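Local coordinates for protein phosphoribosylaminoimidazole-succinocarboxamide synthase (Pyrococcus horikoshii, PDB 4O7T) that catalyses the ATP-dependent joining of L-aspartate to 5-amino-1-(5-phospho-D-ribosyl)imidazole-4-carboxylate to give SAICAR in de novo purine biosynthesis, at residues Val95-Leu100 with Thr196-Asp201; Gly168-Asp173 with Trp200-Lys205; Leu208-Phe213 with Glu222-Ile227. All coordinates share one frame; numbering follows the deposited sequence.

Contact 1 of 3, residues Val95-Leu100 with Thr196-Asp201; sequences VVAGSL and TCRFWD. With TMP (thymidine-5'-phosphate), chain B.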
loop_
_atom_site.group_PDB
_atom_site.type_symbol
_atom_site.label_atom_id
_atom_site.label_comp_id
_atom_site.label_asym_id
_atom_site.label_seq_id
_atom_site.Cartn_x
_atom_site.Cartn_y
_atom_site.Cartn_z
ATOM N N VAL A 95 3.125 17.299 -2.258
ATOM C CA VAL A 95 4.068 17.515 -3.345
ATOM C C VAL A 95 4.908 16.237 -3.453
ATOM O O VAL A 95 5.301 15.681 -2.421
ATOM C CB VAL A 95 4.957 18.750 -3.036
ATOM C CG1 VAL A 95 6.125 18.850 -3.993
ATOM C CG2 VAL A 95 4.118 20.028 -3.075
ATOM N N VAL A 96 5.143 15.747 -4.673
ATOM C CA VAL A 96 5.937 14.522 -4.866
ATOM C C VAL A 96 7.378 14.673 -4.382
ATOM O O VAL A 96 8.106 15.604 -4.775
ATOM C CB VAL A 96 5.924 14.014 -6.324
ATOM C CG1 VAL A 96 6.812 12.796 -6.481
ATOM C CG2 VAL A 96 4.511 13.682 -6.765
ATOM N N ALA A 97 7.774 13.754 -3.510
ATOM C CA ALA A 97 9.132 13.720 -2.948
ATOM C C ALA A 97 9.380 12.348 -2.340
ATOM O O ALA A 97 8.445 11.579 -2.155
ATOM C CB ALA A 97 9.293 14.792 -1.881
ATOM N N GLY A 98 10.636 12.054 -2.012
ATOM C CA GLY A 98 10.970 10.832 -1.270
ATOM C C GLY A 98 10.460 9.560 -1.903
ATOM O O GLY A 98 10.523 9.400 -3.132
ATOM N N SER A 99 9.917 8.663 -1.079
ATOM C CA SER A 99 9.487 7.333 -1.553
ATOM C C SER A 99 8.329 7.373 -2.559
ATOM O O SER A 99 8.133 6.417 -3.327
ATOM C CB SER A 99 9.105 6.424 -0.373
ATOM O OG SER A 99 7.892 6.876 0.209
ATOM N N LEU A 100 7.562 8.464 -2.562
ATOM C CA LEU A 100 6.452 8.583 -3.532
ATOM C C LEU A 100 6.887 8.486 -5.018
ATOM O O LEU A 100 6.107 8.064 -5.879
ATOM C CB LEU A 100 5.606 9.838 -3.276
ATOM C CG LEU A 100 4.275 9.921 -4.040
ATOM C CD1 LEU A 100 3.363 8.725 -3.747
ATOM C CD2 LEU A 100 3.556 11.230 -3.756
ATOM N N THR A 196 10.190 14.971 10.936
ATOM C CA THR A 196 9.035 14.184 10.498
ATOM C C THR A 196 8.172 14.856 9.416
ATOM O O THR A 196 7.082 14.356 9.076
ATOM C CB THR A 196 8.169 13.758 11.710
ATOM O OG1 THR A 196 7.727 14.924 12.411
ATOM C CG2 THR A 196 8.988 12.888 12.667
ATOM N N CYS A 197 8.674 15.973 8.876
ATOM C CA CYS A 197 8.021 16.707 7.779
ATOM C C CYS A 197 9.042 17.077 6.712
ATOM O O CYS A 197 10.244 17.154 6.990
ATOM C CB CYS A 197 7.393 18.023 8.265
ATOM S SG CYS A 197 6.325 17.965 9.728
ATOM N N ARG A 198 8.555 17.318 5.499
ATOM C CA ARG A 198 9.341 18.017 4.490
ATOM C C ARG A 198 8.853 19.470 4.381
ATOM O O ARG A 198 7.657 19.725 4.196
ATOM C CB ARG A 198 9.328 17.286 3.134
ATOM C CG ARG A 198 10.204 16.022 3.115
ATOM C CD ARG A 198 10.399 15.445 1.717
ATOM N NE ARG A 198 11.320 14.300 1.753
ATOM C CZ ARG A 198 10.939 13.023 1.748
ATOM N NH1 ARG A 198 9.655 12.691 1.655
ATOM N NH2 ARG A 198 11.850 12.066 1.795
ATOM N N PHE A 199 9.792 20.402 4.546
ATOM C CA PHE A 199 9.533 21.835 4.447
ATOM C C PHE A 199 10.422 22.427 3.346
ATOM O O PHE A 199 11.648 22.381 3.452
ATOM C CB PHE A 199 9.867 22.551 5.761
ATOM C CG PHE A 199 9.075 22.086 6.970
ATOM C CD1 PHE A 199 7.676 22.065 6.967
ATOM C CD2 PHE A 199 9.739 21.731 8.148
ATOM C CE1 PHE A 199 6.964 21.671 8.097
ATOM C CE2 PHE A 199 9.029 21.345 9.284
ATOM C CZ PHE A 199 7.641 21.315 9.261
ATOM N N TRP A 200 9.815 22.989 2.301
ATOM C CA TRP A 200 10.575 23.669 1.246
ATOM C C TRP A 200 10.358 25.154 1.270
ATOM O O TRP A 200 9.232 25.618 1.487
ATOM C CB TRP A 200 10.189 23.167 -0.139
ATOM C CG TRP A 200 10.607 21.757 -0.459
ATOM C CD1 TRP A 200 11.329 20.875 0.345
ATOM C CD2 TRP A 200 10.366 21.028 -1.711
ATOM N NE1 TRP A 200 11.513 19.682 -0.288
ATOM C CE2 TRP A 200 10.966 19.702 -1.529
ATOM C CE3 TRP A 200 9.716 21.318 -2.905
ATOM C CZ2 TRP A 200 10.923 18.730 -2.524
ATOM C CZ3 TRP A 200 9.680 20.330 -3.904
ATOM C CH2 TRP A 200 10.263 19.063 -3.713
ATOM N N ASP A 201 11.416 25.924 1.018
ATOM C CA ASP A 201 11.225 27.363 0.821
ATOM C C ASP A 201 10.367 27.556 -0.429
ATOM O O ASP A 201 10.631 26.927 -1.449
ATOM C CB ASP A 201 12.547 28.099 0.658
ATOM C CG ASP A 201 12.340 29.567 0.355
ATOM O OD1 ASP A 201 12.059 30.325 1.299
ATOM O OD2 ASP A 201 12.411 29.946 -0.834
HETATM P P TMP B . 9.145 9.016 2.671
HETATM O O1P TMP B . 10.421 8.429 3.160
HETATM O O2P TMP B . 8.015 8.004 2.624
HETATM O O3P TMP B . 9.240 9.919 1.463
HETATM O "O5'" TMP B . 8.776 10.021 3.867
HETATM C "C5'" TMP B . 7.549 10.763 3.894
HETATM C "C4'" TMP B . 7.538 11.706 5.093
HETATM O "O4'" TMP B . 7.438 10.961 6.313
HETATM C "C3'" TMP B . 8.796 12.568 5.212
HETATM O "O3'" TMP B . 8.375 13.882 5.547
HETATM C "C2'" TMP B . 9.548 12.091 6.423
HETATM C "C1'" TMP B . 8.525 11.270 7.200
HETATM N N1 TMP B . 9.129 10.046 7.749
HETATM C C2 TMP B . 9.300 9.914 9.155
HETATM O O2 TMP B . 8.948 10.845 9.905
HETATM N N3 TMP B . 9.840 8.803 9.697
HETATM C C4 TMP B . 10.244 7.788 8.907
HETATM O O4 TMP B . 10.762 6.763 9.406
HETATM C C5 TMP B . 10.075 7.882 7.429
HETATM C C5M TMP B . 10.512 6.765 6.505
HETATM C C6 TMP B . 9.514 9.046 6.916
#

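Contact 2 of 3, residues Gly168-Asp173 with Trp200-Lys205; sequences GIILVD and WDAKTK. With TMP (thymidine-5'-phosphate), chain B.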
loop_
_atom_site.group_PDB
_atom_site.type_symbol
_atom_site.label_atom_id
_atom_site.label_comp_id
_atom_site.label_asym_id
_atom_site.label_seq_id
_atom_site.Cartn_x
_atom_site.Cartn_y
_atom_site.Cartn_z
ATOM N N GLY A 168 5.851 31.458 3.816
ATOM C CA GLY A 168 6.716 31.133 2.684
ATOM C C GLY A 168 7.343 29.748 2.784
ATOM O O GLY A 168 8.474 29.533 2.341
ATOM N N ILE A 169 6.609 28.813 3.376
ATOM C CA ILE A 169 7.065 27.433 3.474
ATOM C C ILE A 169 6.011 26.516 2.878
ATOM O O ILE A 169 4.835 26.579 3.257
ATOM C CB ILE A 169 7.376 27.042 4.931
ATOM C CG1 ILE A 169 8.586 27.842 5.424
ATOM C CG2 ILE A 169 7.661 25.550 5.051
ATOM C CD1 ILE A 169 8.526 28.182 6.895
ATOM N N ILE A 170 6.448 25.687 1.931
ATOM C CA ILE A 170 5.623 24.631 1.359
ATOM C C ILE A 170 5.703 23.381 2.226
ATOM O O ILE A 170 6.787 22.855 2.467
ATOM C CB ILE A 170 6.069 24.283 -0.076
ATOM C CG1 ILE A 170 5.872 25.499 -1.000
ATOM C CG2 ILE A 170 5.305 23.072 -0.601
ATOM C CD1 ILE A 170 6.597 25.371 -2.325
ATOM N N LEU A 171 4.556 22.921 2.709
ATOM C CA LEU A 171 4.484 21.633 3.393
ATOM C C LEU A 171 4.381 20.528 2.336
ATOM O O LEU A 171 3.325 20.300 1.746
ATOM C CB LEU A 171 3.306 21.591 4.368
ATOM C CG LEU A 171 3.092 20.274 5.135
ATOM C CD1 LEU A 171 4.268 19.936 6.041
ATOM C CD2 LEU A 171 1.804 20.373 5.930
ATOM N N VAL A 172 5.503 19.862 2.095
ATOM C CA VAL A 172 5.632 18.894 1.008
ATOM C C VAL A 172 4.921 17.577 1.380
ATOM O O VAL A 172 4.062 17.082 0.627
ATOM C CB VAL A 172 7.130 18.702 0.690
ATOM C CG1 VAL A 172 7.403 17.471 -0.170
ATOM C CG2 VAL A 172 7.665 19.977 0.047
ATOM N N ASP A 173 5.285 17.038 2.549
ATOM C CA ASP A 173 4.699 15.807 3.099
ATOM C C ASP A 173 5.073 15.737 4.569
ATOM O O ASP A 173 5.880 16.548 5.022
ATOM C CB ASP A 173 5.120 14.536 2.313
ATOM C CG ASP A 173 6.647 14.315 2.264
ATOM O OD1 ASP A 173 7.349 14.583 3.243
ATOM O OD2 ASP A 173 7.151 13.838 1.234
ATOM N N TRP A 200 9.815 22.989 2.301
ATOM C CA TRP A 200 10.575 23.669 1.246
ATOM C C TRP A 200 10.358 25.154 1.270
ATOM O O TRP A 200 9.232 25.618 1.487
ATOM C CB TRP A 200 10.189 23.167 -0.139
ATOM C CG TRP A 200 10.607 21.757 -0.459
ATOM C CD1 TRP A 200 11.329 20.875 0.345
ATOM C CD2 TRP A 200 10.366 21.028 -1.711
ATOM N NE1 TRP A 200 11.513 19.682 -0.288
ATOM C CE2 TRP A 200 10.966 19.702 -1.529
ATOM C CE3 TRP A 200 9.716 21.318 -2.905
ATOM C CZ2 TRP A 200 10.923 18.730 -2.524
ATOM C CZ3 TRP A 200 9.680 20.330 -3.904
ATOM C CH2 TRP A 200 10.263 19.063 -3.713
ATOM N N ASP A 201 11.416 25.924 1.018
ATOM C CA ASP A 201 11.225 27.363 0.821
ATOM C C ASP A 201 10.367 27.556 -0.429
ATOM O O ASP A 201 10.631 26.927 -1.449
ATOM C CB ASP A 201 12.547 28.099 0.658
ATOM C CG ASP A 201 12.340 29.567 0.355
ATOM O OD1 ASP A 201 12.059 30.325 1.299
ATOM O OD2 ASP A 201 12.411 29.946 -0.834
ATOM N N ALA A 202 9.350 28.418 -0.340
ATOM C CA ALA A 202 8.377 28.606 -1.429
ATOM C C ALA A 202 9.031 29.115 -2.718
ATOM O O ALA A 202 8.583 28.791 -3.828
ATOM C CB ALA A 202 7.249 29.540 -0.992
ATOM N N LYS A 203 10.110 29.871 -2.548
ATOM C CA LYS A 203 10.826 30.514 -3.639
ATOM C C LYS A 203 11.887 29.614 -4.289
ATOM O O LYS A 203 11.867 29.362 -5.509
ATOM C CB LYS A 203 11.516 31.753 -3.072
ATOM C CG LYS A 203 11.363 32.998 -3.913
ATOM C CD LYS A 203 11.907 32.816 -5.327
ATOM C CE LYS A 203 11.610 34.050 -6.151
ATOM N NZ LYS A 203 11.987 35.275 -5.392
ATOM N N THR A 204 12.827 29.153 -3.466
ATOM C CA THR A 204 13.997 28.440 -3.948
ATOM C C THR A 204 13.702 26.952 -4.058
ATOM O O THR A 204 14.464 26.216 -4.676
ATOM C CB THR A 204 15.212 28.668 -3.016
ATOM O OG1 THR A 204 14.943 28.076 -1.751
ATOM C CG2 THR A 204 15.473 30.159 -2.807
ATOM N N LYS A 205 12.588 26.513 -3.468
ATOM C CA LYS A 205 12.231 25.081 -3.390
ATOM C C LYS A 205 13.283 24.257 -2.615
ATOM O O LYS A 205 13.384 23.040 -2.808
ATOM C CB LYS A 205 11.994 24.454 -4.787
ATOM C CG LYS A 205 11.161 25.255 -5.786
ATOM C CD LYS A 205 9.727 25.445 -5.323
ATOM C CE LYS A 205 8.969 26.332 -6.304
ATOM N NZ LYS A 205 7.741 26.874 -5.669
HETATM P P TMP B . 9.145 9.016 2.671
HETATM O O1P TMP B . 10.421 8.429 3.160
HETATM O O2P TMP B . 8.015 8.004 2.624
HETATM O O3P TMP B . 9.240 9.919 1.463
HETATM O "O5'" TMP B . 8.776 10.021 3.867
HETATM C "C5'" TMP B . 7.549 10.763 3.894
HETATM C "C4'" TMP B . 7.538 11.706 5.093
HETATM O "O4'" TMP B . 7.438 10.961 6.313
HETATM C "C3'" TMP B . 8.796 12.568 5.212
HETATM O "O3'" TMP B . 8.375 13.882 5.547
HETATM C "C2'" TMP B . 9.548 12.091 6.423
HETATM C "C1'" TMP B . 8.525 11.270 7.200
HETATM N N1 TMP B . 9.129 10.046 7.749
HETATM C C2 TMP B . 9.300 9.914 9.155
HETATM O O2 TMP B . 8.948 10.845 9.905
HETATM N N3 TMP B . 9.840 8.803 9.697
HETATM C C4 TMP B . 10.244 7.788 8.907
HETATM O O4 TMP B . 10.762 6.763 9.406
HETATM C C5 TMP B . 10.075 7.882 7.429
HETATM C C5M TMP B . 10.512 6.765 6.505
HETATM C C6 TMP B . 9.514 9.046 6.916
#

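Contact 3 of 3, residues Leu208-Phe213 with Glu222-Ile227; sequences LDKDVF and EAYKEI. With ASP (aspartic acid), chain D.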
loop_
_atom_site.group_PDB
_atom_site.type_symbol
_atom_site.label_atom_id
_atom_site.label_comp_id
_atom_site.label_asym_id
_atom_site.label_seq_id
_atom_site.Cartn_x
_atom_site.Cartn_y
_atom_site.Cartn_z
ATOM N N LEU A 208 14.238 22.691 4.132
ATOM C CA LEU A 208 14.505 23.166 5.485
ATOM C C LEU A 208 14.072 22.081 6.501
ATOM O O LEU A 208 13.212 22.301 7.358
ATOM C CB LEU A 208 13.815 24.514 5.713
ATOM C CG LEU A 208 14.215 25.637 4.733
ATOM C CD1 LEU A 208 13.299 26.851 4.848
ATOM C CD2 LEU A 208 15.673 26.041 4.935
ATOM N N ASP A 209 14.689 20.904 6.387
ATOM C CA ASP A 209 14.232 19.710 7.101
ATOM C C ASP A 209 15.316 18.625 7.125
ATOM O O ASP A 209 16.459 18.870 6.722
ATOM C CB ASP A 209 12.945 19.184 6.451
ATOM C CG ASP A 209 13.122 18.866 4.969
ATOM O OD1 ASP A 209 12.302 19.335 4.153
ATOM O OD2 ASP A 209 14.087 18.155 4.615
ATOM N N LYS A 210 14.944 17.425 7.569
ATOM C CA LYS A 210 15.890 16.330 7.741
ATOM C C LYS A 210 16.564 15.872 6.438
ATOM O O LYS A 210 17.611 15.221 6.482
ATOM C CB LYS A 210 15.202 15.160 8.451
ATOM C CG LYS A 210 16.110 14.024 8.878
ATOM C CD LYS A 210 15.379 13.108 9.853
ATOM C CE LYS A 210 16.049 11.760 9.900
ATOM N NZ LYS A 210 15.295 10.781 10.722
ATOM N N ASP A 211 15.978 16.232 5.292
ATOM C CA ASP A 211 16.547 15.906 3.970
ATOM C C ASP A 211 17.935 16.531 3.776
ATOM O O ASP A 211 18.768 15.985 3.056
ATOM C CB ASP A 211 15.623 16.335 2.829
ATOM C CG ASP A 211 14.551 15.278 2.483
ATOM O OD1 ASP A 211 14.606 14.124 2.955
ATOM O OD2 ASP A 211 13.646 15.620 1.704
ATOM N N VAL A 212 18.163 17.671 4.422
ATOM C CA VAL A 212 19.491 18.303 4.509
ATOM C C VAL A 212 20.539 17.317 5.071
ATOM O O VAL A 212 21.649 17.214 4.545
ATOM C CB VAL A 212 19.407 19.604 5.349
ATOM C CG1 VAL A 212 20.773 20.085 5.804
ATOM C CG2 VAL A 212 18.690 20.695 4.551
ATOM N N PHE A 213 20.169 16.581 6.121
ATOM C CA PHE A 213 21.030 15.521 6.658
ATOM C C PHE A 213 20.980 14.256 5.805
ATOM O O PHE A 213 22.013 13.647 5.539
ATOM C CB PHE A 213 20.678 15.219 8.121
ATOM C CG PHE A 213 21.212 13.905 8.633
ATOM C CD1 PHE A 213 22.588 13.702 8.805
ATOM C CD2 PHE A 213 20.345 12.882 8.976
ATOM C CE1 PHE A 213 23.072 12.499 9.299
ATOM C CE2 PHE A 213 20.825 11.680 9.470
ATOM C CZ PHE A 213 22.190 11.485 9.625
ATOM N N GLU A 222 21.508 24.846 10.836
ATOM C CA GLU A 222 21.143 26.091 10.122
ATOM C C GLU A 222 19.739 26.016 9.510
ATOM O O GLU A 222 18.931 26.935 9.673
ATOM C CB GLU A 222 22.175 26.461 9.044
ATOM C CG GLU A 222 23.547 26.882 9.568
ATOM C CD GLU A 222 23.489 27.962 10.641
ATOM O OE1 GLU A 222 23.691 27.634 11.833
ATOM O OE2 GLU A 222 23.240 29.139 10.298
ATOM N N ALA A 223 19.448 24.913 8.828
ATOM C CA ALA A 223 18.128 24.704 8.230
ATOM C C ALA A 223 17.007 24.686 9.285
ATOM O O ALA A 223 15.967 25.312 9.087
ATOM C CB ALA A 223 18.117 23.432 7.390
ATOM N N TYR A 224 17.240 23.996 10.408
ATOM C CA TYR A 224 16.255 23.906 11.498
ATOM C C TYR A 224 16.076 25.260 12.204
ATOM O O TYR A 224 14.953 25.629 12.571
ATOM C CB TYR A 224 16.646 22.814 12.514
ATOM C CG TYR A 224 16.408 21.353 12.094
ATOM C CD1 TYR A 224 16.593 20.936 10.773
ATOM C CD2 TYR A 224 16.025 20.385 13.036
ATOM C CE1 TYR A 224 16.379 19.609 10.393
ATOM C CE2 TYR A 224 15.812 19.057 12.666
ATOM C CZ TYR A 224 15.997 18.675 11.342
ATOM O OH TYR A 224 15.810 17.367 10.950
ATOM N N LYS A 225 17.178 25.996 12.388
ATOM C CA LYS A 225 17.130 27.365 12.939
ATOM C C LYS A 225 16.276 28.270 12.052
ATOM O O LYS A 225 15.420 29.008 12.544
ATOM C CB LYS A 225 18.541 27.970 13.088
ATOM C CG LYS A 225 19.342 27.475 14.288
ATOM N N GLU A 226 16.510 28.195 10.745
ATOM C CA GLU A 226 15.774 28.989 9.773
ATOM C C GLU A 226 14.272 28.767 9.874
ATOM O O GLU A 226 13.509 29.733 9.910
ATOM C CB GLU A 226 16.247 28.666 8.365
ATOM C CG GLU A 226 15.796 29.676 7.326
ATOM C CD GLU A 226 16.604 29.593 6.047
ATOM O OE1 GLU A 226 16.143 30.141 5.020
ATOM O OE2 GLU A 226 17.699 28.981 6.060
ATOM N N ILE A 227 13.864 27.494 9.908
ATOM C CA ILE A 227 12.464 27.101 10.107
ATOM C C ILE A 227 11.910 27.714 11.382
ATOM O O ILE A 227 10.844 28.342 11.362
ATOM C CB ILE A 227 12.287 25.556 10.134
ATOM C CG1 ILE A 227 12.111 25.017 8.718
ATOM C CG2 ILE A 227 11.078 25.141 10.959
ATOM C CD1 ILE A 227 10.900 25.564 7.983
HETATM N N ASP D . 15.562 8.176 6.109
HETATM C CA ASP D . 14.452 7.649 6.959
HETATM C C ASP D . 14.150 8.543 8.154
HETATM O O ASP D . 14.701 8.354 9.238
HETATM C CB ASP D . 14.756 6.230 7.449
HETATM C CG ASP D . 14.399 5.170 6.437
HETATM O OD1 ASP D . 14.066 4.042 6.859
HETATM O OD2 ASP D . 14.450 5.453 5.223
HETATM O OXT ASP D . 13.325 9.452 8.063
#

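Contact 1 of 3, residues Val95-Leu100 with Thr196-Asp201
The phosphate-binding corner of the pocket that holds thymidine-5'-phosphate (TMP) is built where Gly98 and Arg198 meet. The guanidinium of Arg198 lies between two layers: Ala97 C and Gly98 CA rest over one face, and C3' of the TMP sugar covers the opposite one. Gly98 CA comes within 3.4 Å of Arg198 NH2. At the edge of the same plane sits TMP O3P, which takes a nearly straight bond of 2.8 Å from Arg198 NH1 (168° at the hydrogen) and a weak one from NH2. With CG anti to the carbonyl carbon (chi1 -74°) and the chain extended from there to NE, the flat group is carried off the strand to the phosphate. Salt bridges from NE to Asp211 and from NH1 to Asp173 further fix its rotation. The loop adds two more bonds: Ser99 N donates to O3P at 2.9 Å, while Ser99 OG bonds to O2P at 2.7 Å; Arg93 also donates to the ligand. Gly98 has a positive phi, and a beta carbon there would run into both O3P and Arg198 NH1. TMP probably imitates the ribose phosphate of the substrate, and this corner would then be its seat. Behind it the contact turns apolar. Ala97 CB lies 3.8 Å from Arg198 CD, and Val95 CG1 approaches Trp200 CZ3 at 3.9 Å, meeting the indole obliquely. These are buried residues: the loop 95-100 leaves strand 84-93 and leads to strand 111-121, with Val95 and Arg198 both backbone-bonded to Val172 of strand 169-180, and Leu100 reaching His135 of the second subunit.

Contact 2 of 3, residues Gly168-Asp173 with Trp200-Lys205
Trp200, Ile170 and Val172 bury the most surface where strand 169-180 pairs antiparallel with the end of strand 197-201. Ile170 and Trp200 form a hydrogen-bonded pair, each the donor and acceptor of the other: Ile170 N reaches Trp200 O at 2.8 Å, and Trp200 N returns to Ile170 O at 3.0 Å. Both donors lie in the plane of the carbonyl they meet. Two residues outward, past the non-hydrogen-bonded pair Ile169-Asp201, Ala202 N donates to Gly168 O at 3.0 Å, here from well above the carbonyl plane. Ile170 and Trp200 project from the same face of the sheet, with CB to CB 4.3 Å apart. The far end of the isoleucine, CD1, packs 3.8 Å from Ala202 CA and also touches Lys205 NZ, an ammonium fastened by a bond to Ala202 O. Val172 meets the indole through one methyl. Its CG2, anti to the carbonyl carbon, stands over the five-membered ring of Trp200 at 3.4 Å from the centroid and 14° off the normal, a close CH-pi contact. Lys205 O lies above the opposite face, so the indole is held between the strand and its own following turn. That turn is drawn in by Asp201: OD2 accepts from Lys203 N, an Asx turn, and from Thr204 N, which makes the whole an Asx motif, while OD1 pairs with Arg230. Segment 168-173 leads from the Schellman end of helix 143-165, at Gly168, to Asp173, whose OD1 accepts from TMP O3', with Ile169 on the other face against helix 220-232.

Contact 3 of 3, residues Leu208-Phe213 with Glu222-Ile227
Leu208 and Ile227 provide the main apolar contact. Leu208 CB presses on Ile227 CG1 at 3.5 Å, tighter than ordinary van der Waals spacing, and Leu208 O sits close to the same carbon. Ala223 CB fills in beside them, with Val212 CG2 4.0 Å away and Leu208 CD2 slightly farther. The same CD2 branch lies across the carboxylate of Glu226, 3.7 Å from OE2; that oxygen's charge partner is Arg206.

Around the tyrosine the contact mixes ring and backbone. Tyr224 starts out pointing away from 208-213, yet its ring reaches back so that CE1 comes 3.6 Å from Asp209 C, with Asp209 O at the ring edge, in plane. Its hydroxyl touches Lys210 CB at 3.4 Å and is hydrogen-bonded to Asp195. The segment it touches leads into a helix: Asp209 OD2 accepts from Asp211 N at 2.8 Å through its anti lone pair, a capping bond before helix 211-214, while OD1 holds Phe199 N of strand 197-201.

The polar interactions lead into the active site. Lys210 has CG anti to the backbone N (chi1 -172°) and stays extended beyond it, lying alongside Tyr224 and sending NZ to O of the bound aspartic acid at 2.9 Å. NZ also donates to Thr32 O. With an alanine here, the ligand oxygen and Thr32 O would probably lose this shared donor, and the hydroxyl of Tyr224 the gamma carbon beside it. Arg214 is a further donor to the aspartic acid.

Overall arrangement
Read from the N terminus, the chain first lays down the loop 95-100, then passes through helix 143-165 to 168-173, the opening half of contact 2. Contact 1 closes on strand 197-201, and contact 2 closes on the end of that strand and the turn after it, so the two loops cross: contact 2 opens inside contact 1 and ends beyond it, sharing Trp200 and Asp201. Contact 3 follows in series, closing a short loop between helices 211-214 and 220-232. Together they illustrate how one strand can organise a site: Phe199 bonds Leu208, and Ile169 packs on Ile227, tying the 95-100 loop, sheet and C-terminal helices around the ligands.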